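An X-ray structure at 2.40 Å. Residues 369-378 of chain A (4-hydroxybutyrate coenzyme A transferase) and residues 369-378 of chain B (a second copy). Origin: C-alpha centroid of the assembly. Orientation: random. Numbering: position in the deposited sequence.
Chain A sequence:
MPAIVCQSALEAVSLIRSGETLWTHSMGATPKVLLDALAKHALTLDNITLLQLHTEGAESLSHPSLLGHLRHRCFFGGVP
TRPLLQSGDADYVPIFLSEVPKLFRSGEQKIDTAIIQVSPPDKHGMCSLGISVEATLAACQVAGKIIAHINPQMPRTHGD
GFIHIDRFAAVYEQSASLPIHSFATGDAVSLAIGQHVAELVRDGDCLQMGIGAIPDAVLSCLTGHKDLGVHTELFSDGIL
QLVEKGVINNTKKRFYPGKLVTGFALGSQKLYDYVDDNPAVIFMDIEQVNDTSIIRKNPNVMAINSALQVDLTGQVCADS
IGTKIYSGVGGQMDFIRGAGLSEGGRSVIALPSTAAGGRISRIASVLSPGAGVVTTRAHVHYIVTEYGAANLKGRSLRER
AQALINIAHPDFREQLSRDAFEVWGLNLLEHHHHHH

Chain A, residues 369-378: PGAGVVTTRA
Chain B, residues 369-378: PGAGVVTTRA

No direct hydrogen bond joins these two copies of one segment; 428 Å² is buried, with Val 373, Thr 376 and Arg 377 of each chain contributing most. The chains pair by near-twofold symmetry, the register running in opposite senses: the CA atoms of Val A373 and Thr B376 lie 6.5 Å apart, those of Thr A376 and Val B373 6.4 Å. Each chain turns a corner at 374, where phi/psi is near -97/-45, between extended residues at 373 (near -82/120) and 375 (near -120/129).

At the centre, Val A373 and Val B373 both adopt t (chi1 168°), and Val A373 CG2 meets Val B373 CG2 at 3.5 Å, an apolar contact. Beside them, the p-rotamer threonines bring Thr A376 CG2 to 3.7 Å from Thr B376 CG2. The same methyls cover backbone: Thr A376 CG2 sits 3.4 Å from Val B373 O, and Thr B376 CG2 3.6 Å from Val A373 O. One water bridges the copies, donating to Val A374 O (2.9 Å from its oxygen) and hydrogen bonding Thr B376 OG1 at 3.3 Å.

Each arginine extends m, t, t and lays a guanidinium face over glycine, whose bare CA leaves room for the planar group: Arg A377 NH1 is 3.5 Å from Gly B372 CA, Arg B377 NH1 3.6 Å from Gly A372 CA. A CB on either glycine would clash with that nitrogen. Gly A370 and Gly B370 sit near phi/psi 85/5; at these angles a CB would be jammed against the carbonyl O of the residue before, which calls for glycine.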

# COMPACT_ATOMS: atom_id res chain seq x y z
N PRO A 369 -13.07 2.74 -16.29
CA PRO A 369 -12.42 4.05 -16.29
C PRO A 369 -12.61 4.81 -14.98
O PRO A 369 -13.74 5.11 -14.58
CB PRO A 369 -13.07 4.76 -17.47
CG PRO A 369 -13.39 3.63 -18.41
CD PRO A 369 -13.95 2.59 -17.47
N GLY A 370 -11.50 5.10 -14.31
CA GLY A 370 -11.57 5.85 -13.07
C GLY A 370 -11.81 5.02 -11.83
O GLY A 370 -11.96 5.57 -10.74
N ALA A 371 -11.84 3.70 -11.98
CA ALA A 371 -12.07 2.82 -10.84
C ALA A 371 -11.03 3.08 -9.75
O ALA A 371 -9.83 3.21 -10.01
CB ALA A 371 -12.00 1.36 -11.30
N GLY A 372 -11.50 3.18 -8.51
CA GLY A 372 -10.60 3.43 -7.40
C GLY A 372 -9.86 2.18 -7.00
O GLY A 372 -10.46 1.21 -6.53
N VAL A 373 -8.54 2.17 -7.19
CA VAL A 373 -7.76 1.01 -6.79
C VAL A 373 -7.49 1.11 -5.29
O VAL A 373 -6.89 2.08 -4.84
CB VAL A 373 -6.42 0.96 -7.53
CG1 VAL A 373 -5.51 -0.08 -6.89
CG2 VAL A 373 -6.64 0.67 -8.99
N VAL A 374 -7.94 0.12 -4.52
CA VAL A 374 -7.70 0.14 -3.07
C VAL A 374 -6.49 -0.74 -2.74
O VAL A 374 -5.62 -0.36 -1.96
CB VAL A 374 -8.93 -0.38 -2.30
CG1 VAL A 374 -8.65 -0.40 -0.79
CG2 VAL A 374 -10.12 0.53 -2.58
N THR A 375 -6.44 -1.92 -3.36
CA THR A 375 -5.35 -2.86 -3.17
C THR A 375 -4.72 -3.10 -4.55
O THR A 375 -5.40 -3.40 -5.52
CB THR A 375 -5.88 -4.18 -2.60
OG1 THR A 375 -6.49 -3.92 -1.33
CG2 THR A 375 -4.77 -5.18 -2.43
N THR A 376 -3.40 -2.97 -4.61
CA THR A 376 -2.66 -3.10 -5.85
C THR A 376 -2.23 -4.52 -6.20
O THR A 376 -2.33 -5.43 -5.38
CB THR A 376 -1.42 -2.21 -5.80
OG1 THR A 376 -0.54 -2.68 -4.77
CG2 THR A 376 -1.81 -0.78 -5.47
N ARG A 377 -1.76 -4.69 -7.43
CA ARG A 377 -1.26 -5.97 -7.92
C ARG A 377 -0.31 -6.61 -6.92
O ARG A 377 -0.51 -7.74 -6.49
CB ARG A 377 -0.43 -5.79 -9.19
CG ARG A 377 -1.15 -5.35 -10.39
CD ARG A 377 -0.14 -4.95 -11.44
NE ARG A 377 -0.80 -4.79 -12.73
CZ ARG A 377 -0.31 -4.09 -13.74
NH1 ARG A 377 0.86 -3.48 -13.65
NH2 ARG A 377 -1.02 -4.00 -14.86
N ALA A 378 0.75 -5.88 -6.59
CA ALA A 378 1.79 -6.36 -5.69
C ALA A 378 1.29 -6.84 -4.34
O ALA A 378 1.93 -7.66 -3.69
CB ALA A 378 2.85 -5.27 -5.51
N PRO B 369 -6.55 2.53 -19.72
CA PRO B 369 -7.07 1.19 -19.46
C PRO B 369 -5.98 0.19 -19.10
O PRO B 369 -5.07 -0.07 -19.90
CB PRO B 369 -7.77 0.84 -20.78
CG PRO B 369 -8.23 2.18 -21.26
CD PRO B 369 -7.03 3.04 -21.02
N GLY B 370 -6.07 -0.36 -17.90
CA GLY B 370 -5.10 -1.34 -17.47
C GLY B 370 -3.83 -0.79 -16.86
O GLY B 370 -2.92 -1.55 -16.53
N ALA B 371 -3.76 0.52 -16.69
CA ALA B 371 -2.59 1.14 -16.10
C ALA B 371 -2.31 0.52 -14.72
O ALA B 371 -3.22 0.31 -13.92
CB ALA B 371 -2.81 2.66 -15.96
N GLY B 372 -1.05 0.22 -14.48
CA GLY B 372 -0.67 -0.38 -13.21
C GLY B 372 -0.59 0.66 -12.12
O GLY B 372 0.24 1.56 -12.18
N VAL B 373 -1.46 0.57 -11.13
CA VAL B 373 -1.41 1.52 -10.04
C VAL B 373 -0.34 1.08 -9.04
O VAL B 373 -0.45 -0.01 -8.48
CB VAL B 373 -2.75 1.58 -9.30
CG1 VAL B 373 -2.58 2.34 -7.99
CG2 VAL B 373 -3.80 2.23 -10.18
N VAL B 374 0.69 1.90 -8.83
CA VAL B 374 1.74 1.54 -7.88
C VAL B 374 1.45 2.18 -6.52
O VAL B 374 1.55 1.53 -5.48
CB VAL B 374 3.13 1.99 -8.38
CG1 VAL B 374 4.20 1.64 -7.35
CG2 VAL B 374 3.43 1.32 -9.70
N THR B 375 1.07 3.45 -6.55
CA THR B 375 0.74 4.21 -5.35
C THR B 375 -0.71 4.66 -5.49
O THR B 375 -1.10 5.22 -6.50
CB THR B 375 1.68 5.42 -5.22
OG1 THR B 375 3.03 4.96 -5.12
CG2 THR B 375 1.34 6.24 -3.99
N THR B 376 -1.51 4.39 -4.46
CA THR B 376 -2.92 4.71 -4.46
C THR B 376 -3.26 6.13 -3.98
O THR B 376 -2.40 6.84 -3.46
CB THR B 376 -3.68 3.71 -3.59
OG1 THR B 376 -3.24 3.85 -2.23
CG2 THR B 376 -3.41 2.30 -4.06
N ARG B 377 -4.52 6.52 -4.16
CA ARG B 377 -5.03 7.81 -3.72
C ARG B 377 -4.66 8.10 -2.28
O ARG B 377 -4.05 9.11 -1.97
CB ARG B 377 -6.55 7.83 -3.75
CG ARG B 377 -7.20 7.70 -5.07
CD ARG B 377 -8.68 7.42 -4.87
NE ARG B 377 -9.39 7.64 -6.11
CZ ARG B 377 -10.59 7.16 -6.38
NH1 ARG B 377 -11.24 6.42 -5.49
NH2 ARG B 377 -11.14 7.42 -7.56
N ALA B 378 -5.07 7.21 -1.39
CA ALA B 378 -4.84 7.37 0.04
C ALA B 378 -3.39 7.58 0.42
O ALA B 378 -3.11 8.17 1.46
CB ALA B 378 -5.42 6.17 0.79
O HOH W 1 -5.81 2.29 -0.89